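Local coordinates for G protein coupled receptor (Arabidopsis thaliana, PDB 3T33) that may act in abscisic acid signalling and binds a zinc ion, as a plant member of the LanC-like protein family, at residues 113-118 against 151-156; 117-122 against 128-133; 242-247 against 295-300; 339-344 against 409-414. One frame throughout, in Å; residues are numbered along the deposited sequence.

Contact 1 of 4, residues 113-118 against 151-156; sequences ACDVAS and DRYLAR
Asp115 lays its carboxylate over one face of the Arg156 guanidinium, with Asp115 CG 3.6 Å above that plane and displaced toward its rim. The two side chains cross at about a right angle and their flat groups are inclined by 50°. Because Asp115 OD2 lies well out of the guanidinium plane, no N-H points at it. Asp115 OD2 and Arg156 NH1, modelled 2.7 Å apart, therefore form a salt bridge of charge alone, and the position of this oxygen is somewhat doubtful. With CG of Asp115 anti to the backbone N (chi1 -174°), the acid reaches straight across from helix 101-118 to helix 147-158. CG of Arg152 lies over the centre of the opposite face of the guanidinium, although the mutual placement of the two arginines is less certain. Tyr153 contributes its ring: Arg156 NH1 stands 3.3 Å above one face, toward the rim, and the ring lies near the carboxylate. The two helices belong to the all-helical LanC-like fold, and helix 130-144 packs against both through Tyr130, Cys134 and Ala138. The carboxylate has further partners, Arg119 in a second salt bridge and the hydroxyl of Tyr130 in a hydrogen bond, while Arg152 is paired with Glu112. A buried acid held between two arginines and a tyrosine hydroxyl would be expected to stay ionised, and the link to Arg156, lacking a directed N-H, should depend on charge more than on a precise angle.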
loop_
_atom_site.group_PDB
_atom_site.type_symbol
_atom_site.label_atom_id
_atom_site.label_comp_id
_atom_site.label_asym_id
_atom_site.label_seq_id
_atom_site.Cartn_x
_atom_site.Cartn_y
_atom_site.Cartn_z
ATOM N N ALA A 113 -21.071 1.708 10.625
ATOM C CA ALA A 113 -21.160 3.181 10.559
ATOM C C ALA A 113 -20.704 3.771 9.216
ATOM O O ALA A 113 -21.217 4.784 8.771
ATOM C CB ALA A 113 -20.425 3.848 11.691
ATOM N N CYS A 114 -19.742 3.141 8.560
ATOM C CA CYS A 114 -19.227 3.690 7.333
ATOM C C CYS A 114 -20.257 3.440 6.243
ATOM O O CYS A 114 -20.402 4.245 5.328
ATOM C CB CYS A 114 -17.887 3.017 6.999
ATOM S SG CYS A 114 -16.460 3.695 7.967
ATOM N N ASP A 115 -20.936 2.300 6.350
ATOM C CA ASP A 115 -21.946 1.910 5.417
ATOM C C ASP A 115 -23.098 2.925 5.383
ATOM O O ASP A 115 -23.394 3.494 4.322
ATOM C CB ASP A 115 -22.452 0.544 5.783
ATOM C CG ASP A 115 -23.423 -0.017 4.754
ATOM O OD1 ASP A 115 -23.363 0.334 3.550
ATOM O OD2 ASP A 115 -24.262 -0.841 5.173
ATOM N N VAL A 116 -23.696 3.157 6.558
ATOM C CA VAL A 116 -24.692 4.221 6.812
ATOM C C VAL A 116 -24.253 5.558 6.194
ATOM O O VAL A 116 -25.015 6.192 5.434
ATOM C CB VAL A 116 -24.951 4.408 8.360
ATOM C CG1 VAL A 116 -25.794 5.669 8.669
ATOM C CG2 VAL A 116 -25.599 3.164 8.983
ATOM N N ALA A 117 -23.032 5.993 6.514
ATOM C CA ALA A 117 -22.530 7.271 6.004
ATOM C C ALA A 117 -22.219 7.263 4.485
ATOM O O ALA A 117 -22.102 8.325 3.887
ATOM C CB ALA A 117 -21.308 7.695 6.788
ATOM N N SER A 118 -22.104 6.084 3.861
ATOM C CA SER A 118 -21.713 6.035 2.442
ATOM C C SER A 118 -22.838 5.760 1.416
ATOM O O SER A 118 -22.590 5.651 0.194
ATOM C CB SER A 118 -20.548 5.071 2.225
ATOM O OG SER A 118 -20.841 3.761 2.667
ATOM N N ASP A 151 -23.775 -11.905 3.827
ATOM C CA ASP A 151 -24.641 -11.842 2.641
ATOM C C ASP A 151 -25.038 -10.432 2.424
ATOM O O ASP A 151 -25.079 -9.927 1.279
ATOM C CB ASP A 151 -25.900 -12.631 2.849
ATOM C CG ASP A 151 -25.633 -14.131 2.950
ATOM O OD1 ASP A 151 -24.666 -14.637 2.320
ATOM O OD2 ASP A 151 -26.427 -14.791 3.644
ATOM N N ARG A 152 -25.295 -9.763 3.529
ATOM C CA ARG A 152 -25.781 -8.423 3.431
ATOM C C ARG A 152 -24.714 -7.484 2.831
ATOM O O ARG A 152 -25.042 -6.639 1.984
ATOM C CB ARG A 152 -26.336 -7.974 4.788
ATOM C CG ARG A 152 -26.172 -6.475 5.128
ATOM C CD ARG A 152 -26.664 -6.179 6.585
ATOM N NE ARG A 152 -25.886 -5.091 7.195
ATOM C CZ ARG A 152 -25.799 -4.842 8.503
ATOM N NH1 ARG A 152 -26.437 -5.606 9.388
ATOM N NH2 ARG A 152 -25.042 -3.824 8.915
ATOM N N TYR A 153 -23.452 -7.610 3.246
ATOM C CA TYR A 153 -22.406 -6.770 2.611
ATOM C C TYR A 153 -22.095 -7.239 1.179
ATOM O O TYR A 153 -21.768 -6.445 0.317
ATOM C CB TYR A 153 -21.099 -6.745 3.394
ATOM C CG TYR A 153 -21.111 -5.862 4.613
ATOM C CD1 TYR A 153 -21.141 -4.468 4.500
ATOM C CD2 TYR A 153 -21.083 -6.442 5.907
ATOM C CE1 TYR A 153 -21.177 -3.653 5.634
ATOM C CE2 TYR A 153 -21.091 -5.646 7.040
ATOM C CZ TYR A 153 -21.118 -4.260 6.907
ATOM O OH TYR A 153 -21.162 -3.508 8.048
ATOM N N LEU A 154 -22.160 -8.539 0.976
ATOM C CA LEU A 154 -22.020 -9.114 -0.345
ATOM C C LEU A 154 -23.080 -8.611 -1.360
ATOM O O LEU A 154 -22.722 -8.302 -2.522
ATOM C CB LEU A 154 -22.052 -10.614 -0.233
ATOM C CG LEU A 154 -21.824 -11.335 -1.548
ATOM C CD1 LEU A 154 -20.513 -10.890 -2.112
ATOM C CD2 LEU A 154 -21.903 -12.806 -1.372
ATOM N N ALA A 155 -24.344 -8.501 -0.916
ATOM C CA ALA A 155 -25.449 -7.906 -1.718
ATOM C C ALA A 155 -25.182 -6.415 -2.005
ATOM O O ALA A 155 -25.426 -5.931 -3.118
ATOM C CB ALA A 155 -26.843 -8.100 -0.998
ATOM N N ARG A 156 -24.665 -5.682 -1.019
ATOM C CA ARG A 156 -24.363 -4.299 -1.262
ATOM C C ARG A 156 -23.198 -4.197 -2.225
ATOM O O ARG A 156 -23.164 -3.310 -3.103
ATOM C CB ARG A 156 -24.038 -3.566 0.028
ATOM C CG ARG A 156 -25.253 -3.336 0.925
ATOM C CD ARG A 156 -24.769 -3.161 2.384
ATOM N NE ARG A 156 -25.859 -3.075 3.364
ATOM C CZ ARG A 156 -25.700 -3.261 4.679
ATOM N NH1 ARG A 156 -24.495 -3.549 5.184
ATOM N NH2 ARG A 156 -26.743 -3.166 5.500
#

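Contact 2 of 4, residues 117-122 against 128-133; sequences ASRDSE and CGYAGV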
loop_
_atom_site.group_PDB
_atom_site.type_symbol
_atom_site.label_atom_id
_atom_site.label_comp_id
_atom_site.label_asym_id
_atom_site.label_seq_id
_atom_site.Cartn_x
_atom_site.Cartn_y
_atom_site.Cartn_z
ATOM N N ALA A 117 -23.032 5.993 6.514
ATOM C CA ALA A 117 -22.530 7.271 6.004
ATOM C C ALA A 117 -22.219 7.263 4.485
ATOM O O ALA A 117 -22.102 8.325 3.887
ATOM C CB ALA A 117 -21.308 7.695 6.788
ATOM N N SER A 118 -22.104 6.084 3.861
ATOM C CA SER A 118 -21.713 6.035 2.442
ATOM C C SER A 118 -22.838 5.760 1.416
ATOM O O SER A 118 -22.590 5.651 0.194
ATOM C CB SER A 118 -20.548 5.071 2.225
ATOM O OG SER A 118 -20.841 3.761 2.667
ATOM N N ARG A 119 -24.069 5.633 1.910
ATOM C CA ARG A 119 -25.243 5.577 1.022
ATOM C C ARG A 119 -25.266 6.958 0.370
ATOM O O ARG A 119 -24.777 7.937 0.963
ATOM C CB ARG A 119 -26.523 5.313 1.841
ATOM C CG ARG A 119 -26.397 4.168 2.861
ATOM C CD ARG A 119 -26.081 2.809 2.194
ATOM N NE ARG A 119 -26.061 1.712 3.167
ATOM C CZ ARG A 119 -27.019 0.789 3.297
ATOM N NH1 ARG A 119 -28.091 0.801 2.500
ATOM N NH2 ARG A 119 -26.900 -0.160 4.224
ATOM N N ASP A 120 -25.715 7.019 -0.878
ATOM C CA ASP A 120 -25.652 8.255 -1.648
ATOM C C ASP A 120 -24.262 8.522 -2.246
ATOM O O ASP A 120 -24.104 9.437 -3.055
ATOM C CB ASP A 120 -26.088 9.443 -0.787
ATOM C CG ASP A 120 -27.554 9.380 -0.406
ATOM O OD1 ASP A 120 -28.275 8.520 -0.955
ATOM O OD2 ASP A 120 -27.985 10.188 0.442
ATOM N N SER A 121 -23.261 7.735 -1.852
ATOM C CA SER A 121 -21.905 7.934 -2.356
ATOM C C SER A 121 -21.831 7.376 -3.741
ATOM O O SER A 121 -22.408 6.319 -4.042
ATOM C CB SER A 121 -20.827 7.244 -1.491
ATOM O OG SER A 121 -19.542 7.484 -2.040
ATOM N N GLU A 122 -21.112 8.105 -4.580
ATOM C CA GLU A 122 -20.809 7.601 -5.920
ATOM C C GLU A 122 -19.392 7.012 -6.050
ATOM O O GLU A 122 -19.065 6.478 -7.092
ATOM C CB GLU A 122 -21.157 8.629 -7.012
ATOM C CG GLU A 122 -22.478 8.235 -7.740
ATOM C CD GLU A 122 -23.264 9.422 -8.389
ATOM O OE1 GLU A 122 -22.685 10.523 -8.628
ATOM O OE2 GLU A 122 -24.487 9.227 -8.658
ATOM N N CYS A 128 -10.970 4.595 -1.863
ATOM C CA CYS A 128 -11.683 5.852 -1.771
ATOM C C CYS A 128 -13.202 5.775 -1.748
ATOM O O CYS A 128 -13.846 6.789 -1.516
ATOM C CB CYS A 128 -11.191 6.843 -2.837
ATOM S SG CYS A 128 -9.598 7.500 -2.412
ATOM N N GLY A 129 -13.772 4.595 -1.953
ATOM C CA GLY A 129 -15.215 4.453 -2.113
ATOM C C GLY A 129 -15.830 3.289 -1.376
ATOM O O GLY A 129 -15.266 2.705 -0.435
ATOM N N TYR A 130 -16.962 2.900 -1.885
ATOM C CA TYR A 130 -17.927 2.100 -1.212
ATOM C C TYR A 130 -17.618 0.610 -1.329
ATOM O O TYR A 130 -18.065 -0.193 -0.480
ATOM C CB TYR A 130 -19.295 2.384 -1.928
ATOM C CG TYR A 130 -20.453 1.689 -1.296
ATOM C CD1 TYR A 130 -20.668 1.831 0.061
ATOM C CD2 TYR A 130 -21.330 0.881 -2.041
ATOM C CE1 TYR A 130 -21.757 1.206 0.727
ATOM C CE2 TYR A 130 -22.457 0.241 -1.402
ATOM C CZ TYR A 130 -22.664 0.432 0.020
ATOM O OH TYR A 130 -23.706 -0.154 0.771
ATOM N N ALA A 131 -16.945 0.225 -2.419
ATOM C CA ALA A 131 -16.458 -1.167 -2.580
ATOM C C ALA A 131 -15.506 -1.516 -1.429
ATOM O O ALA A 131 -15.515 -2.617 -0.929
ATOM C CB ALA A 131 -15.745 -1.370 -3.983
ATOM N N GLY A 132 -14.696 -0.555 -1.005
ATOM C CA GLY A 132 -13.837 -0.729 0.199
ATOM C C GLY A 132 -14.644 -1.114 1.421
ATOM O O GLY A 132 -14.325 -2.090 2.119
ATOM N N VAL A 133 -15.702 -0.353 1.688
ATOM C CA VAL A 133 -16.629 -0.588 2.843
ATOM C C VAL A 133 -17.275 -1.960 2.782
ATOM O O VAL A 133 -17.293 -2.724 3.768
ATOM C CB VAL A 133 -17.757 0.466 2.861
ATOM C CG1 VAL A 133 -18.784 0.171 3.980
ATOM C CG2 VAL A 133 -17.161 1.864 2.962
#
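Ser118 meets the Tyr130 ring at its edge, with OG close to the ring plane. The oxygen stands 3.2 Å from Tyr130 CD1 and 3.3 Å from CE1, beside one C-C bond. It is placed there by a chi1 of 57°, setting OG between the backbone N and the carbonyl carbon, near the carbonyl oxygens of Cys114 and Asp115, both within reach of its proton. Arg119 approaches the far end of the same ring: Tyr130 OH lies over one face of the guanidinium, 3.8 Å from Arg119 NE, and the two planes are 52° apart. The pair is packing without a hydrogen bond; Asp115 is the polar partner of both, by hydrogen bond with the hydroxyl and salt bridge with Arg119. These residues stand where helix 101-118 gives way to the connection leading into helix 130-144, two consecutive helices of the LanC-like fold. The chain leaves the first helix through a type II beta turn from Ser118 to Ser121, closed by Ser121 N to Ser118 O at 3.0 Å, with Asp120 at positive phi (80°). About one helical turn on from Tyr130, Val133 CG2 comes within 4.2 Å of Ser118 OG, and Tyr78 touches both Ser118 and Val133.

Contact 3 of 4, residues 242-247 against 295-300; sequences VLMHTE and ALTLVK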
loop_
_atom_site.group_PDB
_atom_site.type_symbol
_atom_site.label_atom_id
_atom_site.label_comp_id
_atom_site.label_asym_id
_atom_site.label_seq_id
_atom_site.Cartn_x
_atom_site.Cartn_y
_atom_site.Cartn_z
ATOM N N VAL A 242 -2.935 -4.037 -10.812
ATOM C CA VAL A 242 -4.222 -4.751 -10.715
ATOM C C VAL A 242 -4.364 -5.804 -11.816
ATOM O O VAL A 242 -4.893 -6.899 -11.582
ATOM C CB VAL A 242 -5.471 -3.787 -10.757
ATOM C CG1 VAL A 242 -6.692 -4.524 -10.263
ATOM C CG2 VAL A 242 -5.263 -2.593 -9.820
ATOM N N LEU A 243 -3.931 -5.462 -13.034
ATOM C CA LEU A 243 -4.122 -6.376 -14.126
ATOM C C LEU A 243 -3.324 -7.630 -13.891
ATOM O O LEU A 243 -3.806 -8.712 -14.175
ATOM C CB LEU A 243 -3.772 -5.714 -15.463
ATOM C CG LEU A 243 -4.760 -4.617 -15.918
ATOM C CD1 LEU A 243 -4.178 -4.015 -17.160
ATOM C CD2 LEU A 243 -6.226 -5.158 -16.167
ATOM N N MET A 244 -2.133 -7.515 -13.294
ATOM C CA MET A 244 -1.325 -8.731 -13.073
ATOM C C MET A 244 -1.951 -9.678 -12.105
ATOM O O MET A 244 -1.539 -10.827 -12.016
ATOM C CB MET A 244 0.106 -8.414 -12.665
ATOM C CG MET A 244 0.802 -7.641 -13.789
ATOM S SD MET A 244 2.519 -7.304 -13.424
ATOM C CE MET A 244 2.390 -5.702 -12.600
ATOM N N HIS A 245 -2.956 -9.204 -11.380
ATOM C CA HIS A 245 -3.590 -10.039 -10.387
ATOM C C HIS A 245 -4.744 -10.856 -10.926
ATOM O O HIS A 245 -5.365 -11.580 -10.131
ATOM C CB HIS A 245 -3.994 -9.236 -9.179
ATOM C CG HIS A 245 -2.845 -8.843 -8.314
ATOM N ND1 HIS A 245 -2.287 -9.693 -7.373
ATOM C CD2 HIS A 245 -2.117 -7.713 -8.268
ATOM C CE1 HIS A 245 -1.272 -9.096 -6.783
ATOM N NE2 HIS A 245 -1.142 -7.893 -7.307
ATOM N N THR A 246 -4.988 -10.793 -12.252
ATOM C CA THR A 246 -6.117 -11.495 -12.926
ATOM C C THR A 246 -5.583 -12.391 -14.039
ATOM O O THR A 246 -4.390 -12.363 -14.361
ATOM C CB THR A 246 -7.142 -10.526 -13.664
ATOM O OG1 THR A 246 -6.459 -9.755 -14.679
ATOM C CG2 THR A 246 -7.736 -9.561 -12.769
ATOM N N GLU A 247 -6.473 -13.144 -14.681
ATOM C CA GLU A 247 -6.041 -14.089 -15.692
ATOM C C GLU A 247 -5.944 -13.353 -17.004
ATOM O O GLU A 247 -6.947 -13.125 -17.639
ATOM C CB GLU A 247 -7.050 -15.244 -15.808
ATOM C CG GLU A 247 -7.337 -15.948 -14.484
ATOM C CD GLU A 247 -6.025 -16.285 -13.759
ATOM O OE1 GLU A 247 -5.740 -15.687 -12.672
ATOM O OE2 GLU A 247 -5.255 -17.122 -14.317
ATOM N N ALA A 295 8.098 0.553 -7.834
ATOM C CA ALA A 295 8.853 -0.651 -7.357
ATOM C C ALA A 295 7.938 -1.802 -6.944
ATOM O O ALA A 295 8.119 -2.956 -7.324
ATOM C CB ALA A 295 9.736 -0.271 -6.235
ATOM N N LEU A 296 6.901 -1.487 -6.182
ATOM C CA LEU A 296 5.901 -2.474 -5.786
ATOM C C LEU A 296 5.282 -3.183 -6.987
ATOM O O LEU A 296 4.991 -4.390 -6.973
ATOM C CB LEU A 296 4.845 -1.743 -4.978
ATOM C CG LEU A 296 4.728 -1.856 -3.460
ATOM C CD1 LEU A 296 6.049 -2.064 -2.683
ATOM C CD2 LEU A 296 3.740 -0.773 -2.777
ATOM N N THR A 297 5.083 -2.445 -8.067
ATOM C CA THR A 297 4.514 -3.031 -9.277
ATOM C C THR A 297 5.535 -3.903 -9.987
ATOM O O THR A 297 5.201 -4.965 -10.490
ATOM C CB THR A 297 4.049 -1.941 -10.239
ATOM O OG1 THR A 297 3.262 -0.986 -9.519
ATOM C CG2 THR A 297 3.241 -2.520 -11.357
ATOM N N LEU A 298 6.774 -3.453 -10.077
ATOM C CA LEU A 298 7.822 -4.301 -10.715
ATOM C C LEU A 298 8.049 -5.572 -9.871
ATOM O O LEU A 298 8.223 -6.661 -10.397
ATOM C CB LEU A 298 9.108 -3.517 -10.909
ATOM C CG LEU A 298 8.889 -2.417 -11.960
ATOM C CD1 LEU A 298 10.096 -1.561 -12.027
ATOM C CD2 LEU A 298 8.612 -3.097 -13.325
ATOM N N VAL A 299 7.964 -5.458 -8.556
ATOM C CA VAL A 299 8.122 -6.679 -7.745
ATOM C C VAL A 299 7.112 -7.676 -8.176
ATOM O O VAL A 299 7.466 -8.861 -8.372
ATOM C CB VAL A 299 8.042 -6.443 -6.200
ATOM C CG1 VAL A 299 7.706 -7.761 -5.440
ATOM C CG2 VAL A 299 9.328 -5.857 -5.703
ATOM N N LYS A 300 5.862 -7.219 -8.347
ATOM C CA LYS A 300 4.772 -8.108 -8.813
ATOM C C LYS A 300 5.051 -8.600 -10.248
ATOM O O LYS A 300 4.930 -9.778 -10.560
ATOM C CB LYS A 300 3.403 -7.400 -8.720
ATOM C CG LYS A 300 2.276 -8.154 -9.334
ATOM C CD LYS A 300 1.928 -9.377 -8.544
ATOM C CE LYS A 300 0.822 -10.082 -9.191
ATOM N NZ LYS A 300 0.627 -11.472 -8.632
#
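Where helix 236-244 gives way to a turn in the all-helical LanC-like fold, Met244 and His245 pack on Thr297 and Lys300 of helix 291-305. The main feature is a CH-pi contact: Lys300 CE sits over one face of the His245 imidazole, 3.5 Å from the ring centroid and 17° off its normal. A bend at chi2 of Lys300 (70°) swings the otherwise extended chain across the ring. Lys300 CE comes closest, with CD 3.6 Å from His245 NE2 and NZ equally near His245 CE1 and ND1 on the same face; no hydrogen bond is formed. Met244 runs antiparallel to the same lysine, its CB 3.9 Å from Lys300 CE, and then turns at its sulfur so that its terminal methyl CE touches Thr297 CG2 at 3.5 Å. Thr297 offers its methyl to the methionine, whereas its hydroxyl is hydrogen-bonded to Tyr413 and to the carbonyl of Gly293. The turn itself is held by Leu243 O, which accepts from Thr246 N and from Thr246 OG1; the latter bond is 2.9 Å long and lies in the carbonyl plane, on a lone pair. The Thr297 side chain is about 11 Å from that of the zinc ligand Cys288. Neighbouring helices flank both segments: Val242 and His245 lean on Leu182 of helix 174-188, Leu298 faces helix 308-324 at Phe310 and Ala313, and Leu296 and Val299 both touch Ser345 of helix 336-350.

Contact 4 of 4, residues 339-344 against 409-414; sequences NTYVFL and LFPGYE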
loop_
_atom_site.group_PDB
_atom_site.type_symbol
_atom_site.label_atom_id
_atom_site.label_comp_id
_atom_site.label_asym_id
_atom_site.label_seq_id
_atom_site.Cartn_x
_atom_site.Cartn_y
_atom_site.Cartn_z
ATOM N N ASN A 339 6.841 3.898 2.217
ATOM C CA ASN A 339 8.096 3.464 1.565
ATOM C C ASN A 339 8.771 2.197 2.195
ATOM O O ASN A 339 9.412 1.416 1.493
ATOM C CB ASN A 339 9.045 4.629 1.414
ATOM C CG ASN A 339 8.459 5.730 0.525
ATOM O OD1 ASN A 339 9.036 6.769 0.378
ATOM N ND2 ASN A 339 7.303 5.516 -0.002
ATOM N N THR A 340 8.536 1.947 3.481
ATOM C CA THR A 340 8.973 0.709 4.084
ATOM C C THR A 340 8.576 -0.535 3.292
ATOM O O THR A 340 9.373 -1.487 3.169
ATOM C CB THR A 340 8.391 0.604 5.537
ATOM O OG1 THR A 340 8.917 1.702 6.247
ATOM C CG2 THR A 340 8.837 -0.663 6.227
ATOM N N TYR A 341 7.365 -0.526 2.743
ATOM C CA TYR A 341 6.821 -1.670 2.004
ATOM C C TYR A 341 7.628 -1.969 0.789
ATOM O O TYR A 341 7.676 -3.130 0.305
ATOM C CB TYR A 341 5.345 -1.450 1.614
ATOM C CG TYR A 341 4.358 -1.791 2.749
ATOM C CD1 TYR A 341 3.996 -3.106 3.021
ATOM C CD2 TYR A 341 3.837 -0.794 3.561
ATOM C CE1 TYR A 341 3.119 -3.403 4.098
ATOM C CE2 TYR A 341 2.979 -1.093 4.635
ATOM C CZ TYR A 341 2.600 -2.375 4.872
ATOM O OH TYR A 341 1.715 -2.671 5.909
ATOM N N VAL A 342 8.288 -0.965 0.253
ATOM C CA VAL A 342 9.216 -1.305 -0.843
ATOM C C VAL A 342 10.232 -2.377 -0.396
ATOM O O VAL A 342 10.405 -3.409 -1.072
ATOM C CB VAL A 342 9.969 -0.051 -1.376
ATOM C CG1 VAL A 342 10.944 -0.467 -2.420
ATOM C CG2 VAL A 342 8.990 0.917 -2.020
ATOM N N PHE A 343 10.872 -2.172 0.756
ATOM C CA PHE A 343 11.848 -3.169 1.224
ATOM C C PHE A 343 11.266 -4.506 1.575
ATOM O O PHE A 343 11.804 -5.523 1.213
ATOM C CB PHE A 343 12.701 -2.556 2.342
ATOM C CG PHE A 343 13.218 -1.199 1.971
ATOM C CD1 PHE A 343 13.903 -1.030 0.768
ATOM C CD2 PHE A 343 12.974 -0.093 2.776
ATOM C CE1 PHE A 343 14.410 0.212 0.413
ATOM C CE2 PHE A 343 13.461 1.146 2.445
ATOM C CZ PHE A 343 14.159 1.325 1.243
ATOM N N LEU A 344 10.141 -4.496 2.266
ATOM C CA LEU A 344 9.328 -5.686 2.507
ATOM C C LEU A 344 8.965 -6.383 1.229
ATOM O O LEU A 344 8.979 -7.611 1.177
ATOM C CB LEU A 344 8.029 -5.323 3.210
ATOM C CG LEU A 344 8.331 -4.834 4.611
ATOM C CD1 LEU A 344 7.003 -4.358 5.278
ATOM C CD2 LEU A 344 9.019 -5.908 5.479
ATOM N N LEU A 409 1.700 -6.926 3.176
ATOM C CA LEU A 409 1.148 -6.366 1.920
ATOM C C LEU A 409 0.782 -4.867 2.012
ATOM O O LEU A 409 0.027 -4.527 2.885
ATOM C CB LEU A 409 -0.097 -7.153 1.533
ATOM C CG LEU A 409 0.204 -8.642 1.281
ATOM C CD1 LEU A 409 -1.126 -9.495 1.153
ATOM C CD2 LEU A 409 1.097 -8.858 0.041
ATOM N N PHE A 410 1.309 -3.991 1.125
ATOM C CA PHE A 410 0.929 -2.558 1.150
ATOM C C PHE A 410 -0.637 -2.462 1.077
ATOM O O PHE A 410 -1.240 -3.034 0.192
ATOM C CB PHE A 410 1.593 -1.800 0.010
ATOM C CG PHE A 410 1.372 -0.287 0.036
ATOM C CD1 PHE A 410 0.150 0.281 -0.285
ATOM C CD2 PHE A 410 2.411 0.562 0.319
ATOM C CE1 PHE A 410 -0.026 1.696 -0.291
ATOM C CE2 PHE A 410 2.227 1.956 0.336
ATOM C CZ PHE A 410 0.988 2.502 0.022
ATOM N N PRO A 411 -1.274 -1.809 2.072
ATOM C CA PRO A 411 -2.760 -1.826 2.194
ATOM C C PRO A 411 -3.419 -1.217 0.939
ATOM O O PRO A 411 -3.024 -0.121 0.478
ATOM C CB PRO A 411 -3.029 -0.961 3.422
ATOM C CG PRO A 411 -1.845 -0.030 3.499
ATOM C CD PRO A 411 -0.643 -0.770 2.899
ATOM N N GLY A 412 -4.366 -1.929 0.344
ATOM C CA GLY A 412 -5.028 -1.385 -0.826
ATOM C C GLY A 412 -4.165 -1.394 -2.089
ATOM O O GLY A 412 -4.556 -0.822 -3.099
ATOM N N TYR A 413 -2.998 -2.047 -2.027
ATOM C CA TYR A 413 -2.144 -2.133 -3.199
ATOM C C TYR A 413 -1.710 -3.560 -3.528
ATOM O O TYR A 413 -2.037 -4.116 -4.585
ATOM C CB TYR A 413 -0.938 -1.205 -3.119
ATOM C CG TYR A 413 -0.395 -0.879 -4.526
ATOM C CD1 TYR A 413 -1.136 -0.026 -5.408
ATOM C CD2 TYR A 413 0.800 -1.441 -4.997
ATOM C CE1 TYR A 413 -0.663 0.305 -6.702
ATOM C CE2 TYR A 413 1.310 -1.126 -6.298
ATOM C CZ TYR A 413 0.565 -0.266 -7.147
ATOM O OH TYR A 413 1.011 -0.000 -8.435
ATOM N N GLU A 414 -0.991 -4.176 -2.606
ATOM C CA GLU A 414 -0.559 -5.560 -2.818
ATOM C C GLU A 414 -1.574 -6.591 -2.386
ATOM O O GLU A 414 -2.243 -6.507 -1.364
ATOM C CB GLU A 414 0.800 -5.809 -2.104
ATOM C CG GLU A 414 1.906 -4.978 -2.659
ATOM C CD GLU A 414 3.236 -5.171 -1.944
ATOM O OE1 GLU A 414 3.325 -4.804 -0.741
ATOM O OE2 GLU A 414 4.188 -5.684 -2.594
#
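The irregular segment 409-414 comes nearest helix 336-350 where the CA atoms of Tyr341 and Phe410 are 6.0 Å apart. The Tyr341 ring lies against this backbone: Phe410 CA stands over its face, 3.7 Å from the centroid and 15° off the normal, a CH-pi contact, and Leu409 C is 3.5 Å from Tyr341 CE1. With Phe410 CG anti to the backbone N, its ring is carried beside Tyr341 in an offset edge-to-face pair, edge of Phe410 to face of Tyr341, centroids 5.5 Å apart and planes at 67°. At the edge of the Phe410 ring, Tyr341 CB meets CD2 at 3.8 Å, while Pro411 CD packs 4.0 Å from Tyr341 CE2. The extended Glu414 side chain reaches the start of the loop, its OE1 accepting Phe410 N through the anti lone pair at 2.9 Å, nearly straight at 174°. The other oxygen, OE2, is engaged by Arg348 and Ser345, so the buried carboxylate ties the loop to helix 336-350. Phe410, about 8 Å from the zinc ion, stacks on Trp287, which precedes the zinc ligand Cys288 in the chain. Helix 392-402 borders the contact, Tyr397 and Met398 touching Tyr341 and Asp401 bonding its hydroxyl, while Leu296 of helix 291-305 packs on Phe410.

The contacts fall into two clusters. Contacts 1 and 2 share Ala117 and Ser118 on helix 101-118, their centres 8 Å apart, and link it with the two helices that follow, 130-144 and 147-158. Contacts 3 and 4 come later in the chain, one after the other, with centres 12 Å apart. They touch through the Thr297 and Tyr413 hydroxyls and through Leu296, which joins helix 291-305 to helix 336-350 and the C-terminal loop. Between the clusters the centres are 24 to 28 Å apart. The first pair thus knits an outlying part of the all-helical fold, whereas contact 4, nearest the chain's centre, packs the C-terminal segment close to the zinc site.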